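Local coordinates for fusolin (Unidentified entomopoxvirus, PDB 4YN2), which forms the crystalline spindles of an entomopoxvirus that enhance virulence, and carries a lytic polysaccharide monooxygenase-type domain that probably acts on chitin, at residues 70-75 and 79-84; 94-99 and 104-109; 145-150 and 191-196. All coordinates share one frame; numbering follows the deposited sequence.

Interaction 1: 70-75 and 79-84; sequences ALAGPD and KCHITQ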
ATOM      1  N   ALA A  70      -2.220   3.408  17.546  1.00  8.25           N
ATOM      2  CA  ALA A  70      -2.823   2.566  18.574  1.00  8.81           C
ATOM      3  C   ALA A  70      -1.952   2.610  19.824  1.00 14.28           C
ATOM      4  O   ALA A  70      -0.725   2.619  19.704  1.00 13.99           O
ATOM      5  CB  ALA A  70      -2.966   1.141  18.069  1.00  9.37           C
ATOM      6  N   LEU A  71      -2.575   2.665  21.009  1.00 12.11           N
ATOM      7  CA  LEU A  71      -1.866   2.697  22.294  1.00 12.82           C
ATOM      8  C   LEU A  71      -1.642   1.272  22.799  1.00 15.55           C
ATOM      9  O   LEU A  71      -2.613   0.548  23.011  1.00 14.41           O
ATOM     10  CB  LEU A  71      -2.670   3.495  23.336  1.00 13.54           C
ATOM     11  CG  LEU A  71      -3.010   4.928  22.977  1.00 19.60           C
ATOM     12  CD1 LEU A  71      -3.793   5.591  24.106  1.00 20.59           C
ATOM     13  CD2 LEU A  71      -1.761   5.726  22.663  1.00 22.94           C
ATOM     14  N   ALA A  72      -0.381   0.865  22.960  1.00 11.24           N
ATOM     15  CA  ALA A  72      -0.041  -0.472  23.445  1.00 12.21           C
ATOM     16  C   ALA A  72       0.270  -0.513  24.944  1.00 17.78           C
ATOM     17  O   ALA A  72       0.280  -1.594  25.518  1.00 17.18           O
ATOM     18  CB  ALA A  72       1.151  -1.016  22.678  1.00 12.89           C
ATOM     19  N   GLY A  73       0.546   0.624  25.567  1.00 16.01           N
ATOM     20  CA  GLY A  73       0.890   0.631  26.979  1.00 15.93           C
ATOM     21  C   GLY A  73       2.319   0.185  27.200  1.00 19.27           C
ATOM     22  O   GLY A  73       3.101   0.113  26.246  1.00 17.81           O
ATOM     23  N   PRO A  74       2.697  -0.136  28.454  1.00 17.33           N
ATOM     24  CA  PRO A  74       4.107  -0.469  28.737  1.00 16.88           C
ATOM     25  C   PRO A  74       4.648  -1.747  28.091  1.00 19.43           C
ATOM     26  O   PRO A  74       5.860  -1.861  27.923  1.00 18.24           O
ATOM     27  CB  PRO A  74       4.142  -0.616  30.272  1.00 18.91           C
ATOM     28  CG  PRO A  74       2.918  -0.013  30.769  1.00 23.36           C
ATOM     29  CD  PRO A  74       1.895  -0.081  29.694  1.00 19.28           C
ATOM     30  N   ASP A  75       3.775  -2.705  27.758  1.00 16.45           N
ATOM     31  CA  ASP A  75       4.170  -3.989  27.168  1.00 16.02           C
ATOM     32  C   ASP A  75       3.979  -3.987  25.626  1.00 18.99           C
ATOM     33  O   ASP A  75       3.536  -4.972  25.047  1.00 17.31           O
ATOM     34  CB  ASP A  75       3.386  -5.142  27.826  1.00 17.64           C
ATOM     35  CG  ASP A  75       1.884  -5.043  27.683  1.00 27.37           C
ATOM     36  OD1 ASP A  75       1.363  -3.900  27.668  1.00 27.42           O
ATOM     37  OD2 ASP A  75       1.220  -6.107  27.618  1.00 35.08           O
ATOM     38  N   LYS A  79       4.454  -9.454  21.679  1.00 13.64           N
ATOM     39  CA  LYS A  79       3.887  -9.783  20.365  1.00 14.29           C
ATOM     40  C   LYS A  79       2.416 -10.206  20.441  1.00 17.70           C
ATOM     41  O   LYS A  79       1.631  -9.740  19.621  1.00 17.33           O
ATOM     42  CB  LYS A  79       4.702 -10.882  19.654  1.00 16.82           C
ATOM     43  N   CYS A  80       2.033 -11.045  21.422  1.00 14.96           N
ATOM     44  CA  CYS A  80       0.634 -11.469  21.562  1.00 16.03           C
ATOM     45  C   CYS A  80      -0.253 -10.299  21.982  1.00 15.38           C
ATOM     46  O   CYS A  80      -1.379 -10.231  21.527  1.00 14.77           O
ATOM     47  CB  CYS A  80       0.493 -12.642  22.529  1.00 18.10           C
ATOM     48  SG  CYS A  80       1.262 -14.172  21.943  1.00 23.44           S
ATOM     49  N   HIS A  81       0.238  -9.395  22.827  1.00 10.96           N
ATOM     50  CA  HIS A  81      -0.513  -8.205  23.231  1.00 10.47           C
ATOM     51  C   HIS A  81      -0.810  -7.345  21.997  1.00 12.97           C
ATOM     52  O   HIS A  81      -1.955  -6.960  21.789  1.00 13.27           O
ATOM     53  CB  HIS A  81       0.285  -7.409  24.275  1.00 10.98           C
ATOM     54  CG  HIS A  81      -0.330  -6.111  24.676  1.00 14.06           C
ATOM     55  ND1 HIS A  81      -1.605  -6.050  25.172  1.00 16.13           N
ATOM     56  CD2 HIS A  81       0.196  -4.865  24.670  1.00 15.80           C
ATOM     57  CE1 HIS A  81      -1.846  -4.772  25.406  1.00 15.39           C
ATOM     58  NE2 HIS A  81      -0.774  -4.028  25.146  1.00 15.70           N
ATOM     59  N   ILE A  82       0.191  -7.122  21.136  1.00  9.07           N
ATOM     60  CA  ILE A  82      -0.011  -6.322  19.923  1.00  8.69           C
ATOM     61  C   ILE A  82      -1.000  -7.003  18.983  1.00 12.71           C
ATOM     62  O   ILE A  82      -1.960  -6.383  18.548  1.00 12.10           O
ATOM     63  CB  ILE A  82       1.332  -6.039  19.189  1.00 11.54           C
ATOM     64  CG1 ILE A  82       2.286  -5.189  20.051  1.00 11.29           C
ATOM     65  CG2 ILE A  82       1.086  -5.362  17.812  1.00 12.54           C
ATOM     66  CD1 ILE A  82       1.730  -3.845  20.549  1.00 14.16           C
ATOM     67  N   THR A  83      -0.759  -8.276  18.689  1.00 10.49           N
ATOM     68  CA  THR A  83      -1.540  -9.064  17.744  1.00 10.79           C
ATOM     69  C   THR A  83      -2.959  -9.356  18.228  1.00 14.17           C
ATOM     70  O   THR A  83      -3.827  -9.494  17.386  1.00 13.61           O
ATOM     71  CB  THR A  83      -0.797 -10.385  17.443  1.00 24.91           C
ATOM     72  OG1 THR A  83       0.461 -10.082  16.831  1.00 32.82           O
ATOM     73  CG2 THR A  83      -1.570 -11.329  16.534  1.00 30.64           C
ATOM     74  N   GLN A  84      -3.197  -9.511  19.532  1.00 11.78           N
ATOM     75  CA  GLN A  84      -4.519  -9.883  20.023  1.00 12.04           C
ATOM     76  C   GLN A  84      -5.282  -8.763  20.703  1.00 16.23           C
ATOM     77  O   GLN A  84      -6.498  -8.870  20.760  1.00 16.32           O
ATOM     78  CB  GLN A  84      -4.394 -11.068  20.991  1.00 13.14           C
ATOM     79  CG  GLN A  84      -3.685 -12.274  20.365  1.00 21.58           C
ATOM     80  CD  GLN A  84      -4.441 -12.886  19.202  1.00 33.80           C
ATOM     81  OE1 GLN A  84      -5.656 -12.706  19.040  1.00 24.56           O
ATOM     82  NE2 GLN A  84      -3.730 -13.578  18.326  1.00 29.06           N
TER
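His81 meets the turn after strand 69-71 by both its edge and one face. Its CG stands anti to the backbone N (chi1 175°), which swings the imidazole off helix 79-86 toward Ala72 and Asp75. His81 NE2 donates to Ala72 O at 2.7 Å with an N-H...O angle of 151°; the oxygen lies close to the ring plane, and the donor is tilted only slightly from the carbonyl plane. Asp75 approaches differently. Its CG lies between the backbone N and the carbonyl carbon, and this rotation folds the carboxylate over the imidazole, the two planes 26° apart. Asp75 OD2 sits above the ring face, 3.3 Å from His81 CG, while Asp75 OD1 is 3.3 Å from His81 NE2 at an angle too poor for a hydrogen bond. Beside this polar pair, the end of Ile82 reaches forward and its CD1 rests 3.6 Å from Ala72 CB, next to Tyr223 and Trp165. The loop joining the two segments carries Tyr76 and Trp77, which line the glycan pocket. ND1 of His81 bonds OE1 of Gln85, so two hydrogen bonds fix the rotation of the ring. As modelled, both ring nitrogens face acceptor oxygens and a carboxylate lies over the face, an environment consistent with a protonated imidazole attracted electrostatically to Asp75 without a direct salt bridge.

Interaction 2: 94-99 and 104-109; sequences AGAHSW and GDKSGV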
ATOM      1  N   ALA A  94      -4.790   0.855  11.753  1.00  6.30           N
ATOM      2  CA  ALA A  94      -4.160   0.706  13.064  1.00  6.70           C
ATOM      3  C   ALA A  94      -5.228   0.271  14.109  1.00 10.73           C
ATOM      4  O   ALA A  94      -5.175   0.683  15.263  1.00 10.20           O
ATOM      5  CB  ALA A  94      -3.458   1.987  13.481  1.00  7.55           C
ATOM      6  N   GLY A  95      -6.202  -0.535  13.667  1.00  6.89           N
ATOM      7  CA  GLY A  95      -7.266  -1.065  14.515  1.00  7.14           C
ATOM      8  C   GLY A  95      -8.461  -0.169  14.760  1.00 10.92           C
ATOM      9  O   GLY A  95      -9.405  -0.597  15.417  1.00 11.29           O
ATOM     10  N   ALA A  96      -8.462   1.057  14.222  1.00  8.34           N
ATOM     11  CA  ALA A  96      -9.529   2.029  14.466  1.00  7.67           C
ATOM     12  C   ALA A  96     -10.714   1.785  13.533  1.00 11.19           C
ATOM     13  O   ALA A  96     -10.606   1.989  12.328  1.00  9.37           O
ATOM     14  CB  ALA A  96      -8.994   3.434  14.279  1.00  8.09           C
ATOM     15  N   HIS A  97     -11.833   1.330  14.082  1.00 10.86           N
ATOM     16  CA  HIS A  97     -13.007   1.014  13.271  1.00 11.64           C
ATOM     17  C   HIS A  97     -14.345   1.472  13.915  1.00 15.79           C
ATOM     18  O   HIS A  97     -15.384   0.940  13.537  1.00 14.90           O
ATOM     19  CB  HIS A  97     -13.036  -0.497  13.008  1.00 12.88           C
ATOM     20  CG  HIS A  97     -13.304  -1.318  14.227  1.00 16.44           C
ATOM     21  ND1 HIS A  97     -12.299  -1.630  15.124  1.00 18.56           N
ATOM     22  CD2 HIS A  97     -14.463  -1.855  14.669  1.00 17.32           C
ATOM     23  CE1 HIS A  97     -12.882  -2.322  16.088  1.00 17.10           C
ATOM     24  NE2 HIS A  97     -14.181  -2.487  15.849  1.00 17.25           N
ATOM     25  N   SER A  98     -14.331   2.438  14.851  1.00 13.82           N
ATOM     26  CA  SER A  98     -15.551   2.927  15.525  1.00 15.26           C
ATOM     27  C   SER A  98     -15.494   4.444  15.579  1.00 20.40           C
ATOM     28  O   SER A  98     -14.631   4.985  16.263  1.00 19.08           O
ATOM     29  CB  SER A  98     -15.665   2.329  16.924  1.00 20.11           C
ATOM     30  OG  SER A  98     -15.777   0.915  16.873  1.00 32.82           O
ATOM     31  N   TRP A  99     -16.375   5.125  14.827  1.00 20.09           N
ATOM     32  CA  TRP A  99     -16.332   6.583  14.638  1.00 22.55           C
ATOM     33  C   TRP A  99     -16.442   7.410  15.939  1.00 27.44           C
ATOM     34  O   TRP A  99     -15.810   8.461  16.015  1.00 27.72           O
ATOM     35  CB  TRP A  99     -17.402   7.053  13.625  1.00 22.65           C
ATOM     36  CG  TRP A  99     -18.791   7.175  14.175  1.00 24.89           C
ATOM     37  CD1 TRP A  99     -19.653   6.162  14.478  1.00 28.22           C
ATOM     38  CD2 TRP A  99     -19.452   8.389  14.540  1.00 25.22           C
ATOM     39  NE1 TRP A  99     -20.822   6.674  14.995  1.00 28.09           N
ATOM     40  CE2 TRP A  99     -20.722   8.040  15.049  1.00 29.71           C
ATOM     41  CE3 TRP A  99     -19.099   9.745  14.476  1.00 26.85           C
ATOM     42  CZ2 TRP A  99     -21.643   8.999  15.483  1.00 29.37           C
ATOM     43  CZ3 TRP A  99     -20.012  10.692  14.911  1.00 28.73           C
ATOM     44  CH2 TRP A  99     -21.268  10.317  15.399  1.00 29.40           C
ATOM     45  N   GLY A 104     -11.201   7.059  16.108  1.00  9.28           N
ATOM     46  CA  GLY A 104     -12.290   7.015  15.152  1.00  9.10           C
ATOM     47  C   GLY A 104     -12.371   5.768  14.307  1.00 12.23           C
ATOM     48  O   GLY A 104     -12.032   4.664  14.755  1.00 11.05           O
ATOM     49  N   ASP A 105     -12.857   5.959  13.085  1.00  8.85           N
ATOM     50  CA  ASP A 105     -13.056   4.901  12.119  1.00  8.01           C
ATOM     51  C   ASP A 105     -12.238   5.159  10.865  1.00 10.61           C
ATOM     52  O   ASP A 105     -12.597   6.000  10.037  1.00  9.33           O
ATOM     53  CB  ASP A 105     -14.544   4.796  11.775  1.00  9.31           C
ATOM     54  CG  ASP A 105     -14.918   3.544  11.010  1.00 16.35           C
ATOM     55  OD1 ASP A 105     -13.989   2.821  10.547  1.00 14.41           O
ATOM     56  OD2 ASP A 105     -16.131   3.263  10.891  1.00 19.46           O
ATOM     57  N   LYS A 106     -11.152   4.386  10.708  1.00  6.75           N
ATOM     58  CA  LYS A 106     -10.304   4.440   9.530  1.00  5.92           C
ATOM     59  C   LYS A 106     -10.404   3.101   8.777  1.00  9.86           C
ATOM     60  O   LYS A 106      -9.549   2.797   7.953  1.00  9.02           O
ATOM     61  CB  LYS A 106      -8.869   4.747   9.938  1.00  8.14           C
ATOM     62  CG  LYS A 106      -8.708   6.104  10.628  1.00  7.28           C
ATOM     63  CD  LYS A 106      -7.562   6.091  11.581  1.00 10.81           C
ATOM     64  CE  LYS A 106      -7.378   7.426  12.261  1.00 10.86           C
ATOM     65  NZ  LYS A 106      -6.883   7.286  13.649  1.00 11.96           N
ATOM     66  N   SER A 107     -11.462   2.305   9.041  1.00  6.99           N
ATOM     67  CA  SER A 107     -11.604   0.962   8.470  1.00  6.64           C
ATOM     68  C   SER A 107     -11.866   0.965   6.964  1.00  9.95           C
ATOM     69  O   SER A 107     -11.661  -0.061   6.329  1.00  8.11           O
ATOM     70  CB  SER A 107     -12.700   0.175   9.182  1.00 11.38           C
ATOM     71  OG  SER A 107     -13.958   0.804   9.010  1.00 14.58           O
ATOM     72  N   GLY A 108     -12.253   2.098   6.386  1.00  7.65           N
ATOM     73  CA  GLY A 108     -12.405   2.200   4.942  1.00  8.09           C
ATOM     74  C   GLY A 108     -11.087   1.988   4.222  1.00 10.70           C
ATOM     75  O   GLY A 108     -11.045   1.423   3.130  1.00  8.60           O
ATOM     76  N   VAL A 109      -9.988   2.390   4.861  1.00  7.29           N
ATOM     77  CA  VAL A 109      -8.647   2.244   4.293  1.00  7.35           C
ATOM     78  C   VAL A 109      -8.184   0.771   4.353  1.00 10.16           C
ATOM     79  O   VAL A 109      -7.233   0.410   3.661  1.00 10.05           O
ATOM     80  CB  VAL A 109      -7.670   3.223   5.017  1.00 10.80           C
ATOM     81  CG1 VAL A 109      -6.224   3.007   4.603  1.00 10.96           C
ATOM     82  CG2 VAL A 109      -8.081   4.662   4.739  1.00 10.85           C
TER
HETATM   83  O   HOH W   1     -17.838   3.643  12.909  1.00 18.26           O
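Ala96 presses its CB 3.3 Å from Gly104 O and also meets Lys106 CD at 4.0 Å, and its own O accepts from Lys106 N at 2.9 Å, the donor standing above the carbonyl plane. His97 CA lies 3.4 Å from Asp105 OD1, and His97 CB touches Ser107 CB at 3.9 Å. The imidazole itself leaves the contact; with CG between the backbone N and the carbonyl carbon, ND1 reaches back to Gly95 O and the ring stacks on Tyr90. Ser98 N then donates to Gly104 O at 3.2 Å; with the Lys106 N to Ala96 O bond on the other flank, this makes His97 and Asp105 a non-hydrogen-bonded antiparallel pair in an isolated bridge. Trp99 sets its CB 4.1 Å from Asp105 CB, while its indole heads for helices 31-48 and 51-63. Trp99 N donates to a water at 2.8 Å, and that water donates to Asp105 OD2. Asp105 OD2 also forms a salt bridge with Lys43, and OD1 accepts from Ser107 N in an Asx turn as well as from Ser107 OG. The buried carboxylate thus has several donors on both oxygens, which should favour its charged form and tie this irregular loop to helix 31-48.

Interaction 3: 145-150 and 191-196; sequences SYYEVY and LVYRFT. With NAG (2-acetamido-2-deoxy-beta-D-glucopyranose), chain B; EDO (1,2-ethanediol), chain D.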
ATOM      1  N   SER A 145      12.329   5.379  20.102  1.00  7.27           N
ATOM      2  CA  SER A 145      11.377   4.669  19.259  1.00  7.02           C
ATOM      3  C   SER A 145      12.123   3.739  18.314  1.00 10.98           C
ATOM      4  O   SER A 145      13.332   3.863  18.156  1.00  9.72           O
ATOM      5  CB  SER A 145      10.529   5.665  18.469  1.00  9.41           C
ATOM      6  OG  SER A 145      11.340   6.412  17.578  1.00 11.61           O
ATOM      7  N   TYR A 146      11.413   2.817  17.683  1.00  7.78           N
ATOM      8  CA  TYR A 146      12.011   1.922  16.693  1.00  7.04           C
ATOM      9  C   TYR A 146      10.995   1.625  15.613  1.00  9.75           C
ATOM     10  O   TYR A 146       9.804   1.901  15.775  1.00  7.34           O
ATOM     11  CB  TYR A 146      12.554   0.621  17.322  1.00  8.73           C
ATOM     12  CG  TYR A 146      11.510  -0.239  17.987  1.00 11.52           C
ATOM     13  CD1 TYR A 146      11.080   0.031  19.275  1.00 14.64           C
ATOM     14  CD2 TYR A 146      10.999  -1.366  17.353  1.00 11.97           C
ATOM     15  CE1 TYR A 146      10.110  -0.748  19.892  1.00 16.47           C
ATOM     16  CE2 TYR A 146      10.044  -2.165  17.967  1.00 12.12           C
ATOM     17  CZ  TYR A 146       9.616  -1.867  19.250  1.00 20.76           C
ATOM     18  OH  TYR A 146       8.678  -2.638  19.894  1.00 21.69           O
ATOM     19  N   TYR A 147      11.491   1.124  14.487  1.00  7.59           N
ATOM     20  CA  TYR A 147      10.684   0.812  13.324  1.00  6.87           C
ATOM     21  C   TYR A 147      10.694  -0.660  13.012  1.00  9.63           C
ATOM     22  O   TYR A 147      11.756  -1.261  13.002  1.00  8.75           O
ATOM     23  CB  TYR A 147      11.231   1.557  12.098  1.00  7.14           C
ATOM     24  CG  TYR A 147      10.868   3.018  12.070  1.00  7.77           C
ATOM     25  CD1 TYR A 147      11.630   3.957  12.751  1.00  9.42           C
ATOM     26  CD2 TYR A 147       9.751   3.463  11.377  1.00  8.41           C
ATOM     27  CE1 TYR A 147      11.305   5.308  12.720  1.00  9.17           C
ATOM     28  CE2 TYR A 147       9.407   4.809  11.352  1.00  9.46           C
ATOM     29  CZ  TYR A 147      10.178   5.730  12.034  1.00 13.81           C
ATOM     30  OH  TYR A 147       9.846   7.056  11.987  1.00 13.36           O
ATOM     31  N   GLU A 148       9.522  -1.225  12.721  1.00  6.04           N
ATOM     32  CA  GLU A 148       9.391  -2.574  12.205  1.00  5.97           C
ATOM     33  C   GLU A 148       8.760  -2.460  10.857  1.00  9.75           C
ATOM     34  O   GLU A 148       7.849  -1.643  10.684  1.00  9.36           O
ATOM     35  CB  GLU A 148       8.549  -3.481  13.108  1.00  7.19           C
ATOM     36  CG  GLU A 148       9.161  -3.750  14.469  1.00 11.81           C
ATOM     37  CD  GLU A 148       8.228  -4.476  15.413  1.00 19.71           C
ATOM     38  OE1 GLU A 148       7.021  -4.582  15.099  1.00 14.03           O
ATOM     39  OE2 GLU A 148       8.700  -4.945  16.470  1.00 16.49           O
ATOM     40  N   VAL A 149       9.233  -3.248   9.895  1.00  6.36           N
ATOM     41  CA  VAL A 149       8.635  -3.311   8.574  1.00  5.64           C
ATOM     42  C   VAL A 149       8.283  -4.750   8.314  1.00  7.52           C
ATOM     43  O   VAL A 149       9.119  -5.635   8.510  1.00  5.93           O
ATOM     44  CB  VAL A 149       9.518  -2.741   7.442  1.00  8.92           C
ATOM     45  CG1 VAL A 149       8.737  -2.676   6.139  1.00  8.68           C
ATOM     46  CG2 VAL A 149      10.050  -1.361   7.806  1.00  8.87           C
ATOM     47  N   TYR A 150       7.037  -4.982   7.901  1.00  5.33           N
ATOM     48  CA  TYR A 150       6.539  -6.290   7.505  1.00  5.41           C
ATOM     49  C   TYR A 150       6.176  -6.217   6.067  1.00  7.71           C
ATOM     50  O   TYR A 150       5.923  -5.128   5.568  1.00  6.81           O
ATOM     51  CB  TYR A 150       5.304  -6.729   8.310  1.00  6.58           C
ATOM     52  CG  TYR A 150       5.475  -6.721   9.808  1.00  7.28           C
ATOM     53  CD1 TYR A 150       5.466  -5.528  10.524  1.00  8.32           C
ATOM     54  CD2 TYR A 150       5.649  -7.906  10.517  1.00  8.44           C
ATOM     55  CE1 TYR A 150       5.622  -5.512  11.906  1.00  7.71           C
ATOM     56  CE2 TYR A 150       5.835  -7.897  11.902  1.00  8.73           C
ATOM     57  CZ  TYR A 150       5.835  -6.695  12.589  1.00 13.20           C
ATOM     58  OH  TYR A 150       6.013  -6.685  13.949  1.00 16.08           O
ATOM     59  N   LEU A 191      12.797  17.295   9.005  1.00 15.71           N
ATOM     60  CA  LEU A 191      13.712  16.149   9.150  1.00 14.42           C
ATOM     61  C   LEU A 191      12.909  14.886   8.949  1.00 14.65           C
ATOM     62  O   LEU A 191      11.699  14.910   9.167  1.00 13.68           O
ATOM     63  CB  LEU A 191      14.373  16.134  10.532  1.00 14.46           C
ATOM     64  CG  LEU A 191      15.361  17.249  10.829  1.00 19.28           C
ATOM     65  CD1 LEU A 191      15.687  17.288  12.314  1.00 19.34           C
ATOM     66  CD2 LEU A 191      16.645  17.086  10.031  1.00 21.22           C
ATOM     67  N   VAL A 192      13.561  13.788   8.553  1.00  9.97           N
ATOM     68  CA  VAL A 192      12.862  12.530   8.275  1.00  9.04           C
ATOM     69  C   VAL A 192      13.595  11.334   8.835  1.00 11.54           C
ATOM     70  O   VAL A 192      14.816  11.354   9.012  1.00  9.80           O
ATOM     71  CB  VAL A 192      12.647  12.324   6.749  1.00 11.96           C
ATOM     72  CG1 VAL A 192      11.571  13.259   6.213  1.00 11.78           C
ATOM     73  CG2 VAL A 192      13.941  12.502   5.970  1.00 11.68           C
ATOM     74  N   TYR A 193      12.847  10.261   9.043  1.00  7.34           N
ATOM     75  CA  TYR A 193      13.424   8.982   9.426  1.00  7.18           C
ATOM     76  C   TYR A 193      13.601   8.226   8.137  1.00 12.46           C
ATOM     77  O   TYR A 193      12.610   7.846   7.519  1.00 13.20           O
ATOM     78  CB  TYR A 193      12.550   8.249  10.425  1.00  7.84           C
ATOM     79  CG  TYR A 193      12.542   8.910  11.777  1.00  8.60           C
ATOM     80  CD1 TYR A 193      13.588   8.721  12.672  1.00  9.96           C
ATOM     81  CD2 TYR A 193      11.488   9.725  12.169  1.00  9.17           C
ATOM     82  CE1 TYR A 193      13.579   9.319  13.928  1.00  9.85           C
ATOM     83  CE2 TYR A 193      11.461  10.316  13.426  1.00  9.50           C
ATOM     84  CZ  TYR A 193      12.501  10.097  14.312  1.00 16.89           C
ATOM     85  OH  TYR A 193      12.493  10.734  15.527  1.00 17.66           O
ATOM     86  N   ARG A 194      14.848   8.132   7.664  1.00  9.42           N
ATOM     87  CA  ARG A 194      15.216   7.498   6.398  1.00  9.60           C
ATOM     88  C   ARG A 194      15.960   6.224   6.692  1.00 13.39           C
ATOM     89  O   ARG A 194      16.917   6.256   7.466  1.00 12.51           O
ATOM     90  CB  ARG A 194      16.105   8.441   5.561  1.00 12.59           C
ATOM     91  CG  ARG A 194      15.374   9.254   4.531  1.00 24.81           C
ATOM     92  CD  ARG A 194      16.317   9.834   3.490  1.00 27.18           C
ATOM     93  NE  ARG A 194      17.208  10.898   3.974  1.00 19.05           N
ATOM     94  CZ  ARG A 194      18.545  10.880   3.970  1.00 31.72           C
ATOM     95  NH1 ARG A 194      19.209   9.800   3.572  1.00 20.11           N
ATOM     96  NH2 ARG A 194      19.228  11.935   4.393  1.00 19.57           N
ATOM     97  N   PHE A 195      15.555   5.105   6.091  1.00  9.33           N
ATOM     98  CA  PHE A 195      16.205   3.842   6.414  1.00  8.50           C
ATOM     99  C   PHE A 195      16.177   2.878   5.246  1.00 10.44           C
ATOM    100  O   PHE A 195      15.160   2.738   4.566  1.00  8.08           O
ATOM    101  CB  PHE A 195      15.582   3.207   7.677  1.00  9.92           C
ATOM    102  CG  PHE A 195      14.072   3.105   7.726  1.00 11.45           C
ATOM    103  CD1 PHE A 195      13.286   4.236   7.881  1.00 13.83           C
ATOM    104  CD2 PHE A 195      13.447   1.870   7.774  1.00 13.39           C
ATOM    105  CE1 PHE A 195      11.903   4.140   7.963  1.00 14.98           C
ATOM    106  CE2 PHE A 195      12.060   1.776   7.868  1.00 15.77           C
ATOM    107  CZ  PHE A 195      11.296   2.909   7.951  1.00 13.77           C
ATOM    108  N   THR A 196      17.314   2.207   5.028  1.00  8.33           N
ATOM    109  CA  THR A 196      17.496   1.271   3.921  1.00  8.70           C
ATOM    110  C   THR A 196      17.009  -0.098   4.338  1.00 12.39           C
ATOM    111  O   THR A 196      17.582  -0.707   5.233  1.00 11.86           O
ATOM    112  CB  THR A 196      18.948   1.259   3.459  1.00 13.29           C
ATOM    113  OG1 THR A 196      19.273   2.586   3.070  1.00 12.63           O
ATOM    114  CG2 THR A 196      19.167   0.344   2.267  1.00 11.58           C
TER
HETATM  115  C1  NAG B   1      12.298  -5.567  17.486  1.00 18.00           C
HETATM  116  C2  NAG B   1      11.505  -6.722  18.089  1.00 17.84           C
HETATM  117  C3  NAG B   1      11.154  -6.362  19.531  1.00 19.31           C
HETATM  118  C4  NAG B   1      12.409  -5.980  20.311  1.00 21.47           C
HETATM  119  C5  NAG B   1      13.205  -4.907  19.575  1.00 22.14           C
HETATM  120  C6  NAG B   1      14.528  -4.573  20.234  1.00 25.06           C
HETATM  121  C7  NAG B   1       9.938  -8.193  16.876  1.00 19.25           C
HETATM  122  C8  NAG B   1       8.706  -8.236  16.026  1.00 19.36           C
HETATM  123  N2  NAG B   1      10.297  -6.980  17.323  1.00 18.17           N
HETATM  124  O3  NAG B   1      10.558  -7.511  20.120  1.00 20.01           O
HETATM  125  O4  NAG B   1      12.059  -5.464  21.587  1.00 25.27           O
HETATM  126  O5  NAG B   1      13.488  -5.361  18.246  1.00 18.96           O
HETATM  127  O6  NAG B   1      15.309  -5.723  20.500  1.00 28.34           O
HETATM  128  O7  NAG B   1      10.562  -9.209  17.164  1.00 18.39           O
HETATM  129  C1  EDO D 405      20.151   5.231   5.829  1.00 22.19           C
HETATM  130  O1  EDO D 405      19.271   4.795   4.788  1.00 23.27           O
HETATM  131  C2  EDO D 405      19.890   4.447   7.142  1.00 22.34           C
HETATM  132  O2  EDO D 405      19.536   3.090   6.864  1.00 18.29           O
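Strands 145-150 and 191-196 face each other from different sheets, their axes 10.3 Å apart at closest and inclined at 46°, with no hydrogen bond between them. Side chains alone bridge the gap. Tyr147 touches both aromatic partners: its CG is anti to the carbonyl carbon, directing the ring toward the other strand, where it meets Phe195 with a face and Tyr193 with its hydroxyl end. Phe195 CE1 lies 4.1 Å above that face of the Tyr147 ring, offset toward the rim, and the two planes are inclined at 39°, neither stacked nor edge-to-face. OH of Tyr147 comes within 3.1 Å of Tyr193 CD2 as the rings meet obliquely at 48°. Val149 arrives from the opposite direction to Phe195, Val149 CG2 lying 3.7 Å from Phe195 CE2 at the edge of the phenyl ring. Phe136 and Trp212 extend the cluster around Tyr147, and Tyr193 OH bonds Glu143. The opposite side of the strand carries Tyr146, Glu148 and Tyr150 and meets the glycan. Glu148 OE2 accepts a nearly straight bond from the N-acetylglucosamine N2 at 2.7 Å; Glu148 OE1 accepts from Tyr150 OH at 2.6 Å and pairs with Arg211. Two sheets packed face to face through side chains are characteristic of the immunoglobulin-like beta-sandwich of lytic polysaccharide monooxygenases; here an aromatic cluster fills it, and the strand's outer side forms part of the glycan pocket.

Interaction 3 is the core contact, apolar and aromatic, joining strands of two different sheets. Interaction 1 is only partly buried and relies on a histidine held by a carbonyl and covered by a carboxylate. Interaction 2, also buried, lies within one long loop and depends on backbone bonds and a well-bonded aspartate. Interactions 1 and 3 both reach the mixed sheet, through strands 69-71 and 145-152, and the glycan pocket draws on the loop inside interaction 1 and on strand 145-152. Interactions 1 and 2 touch where Ala70 CB packs 3.6 Å from Ala94 O, whereas interactions 2 and 3 stay about 12 Å apart at their nearest atoms.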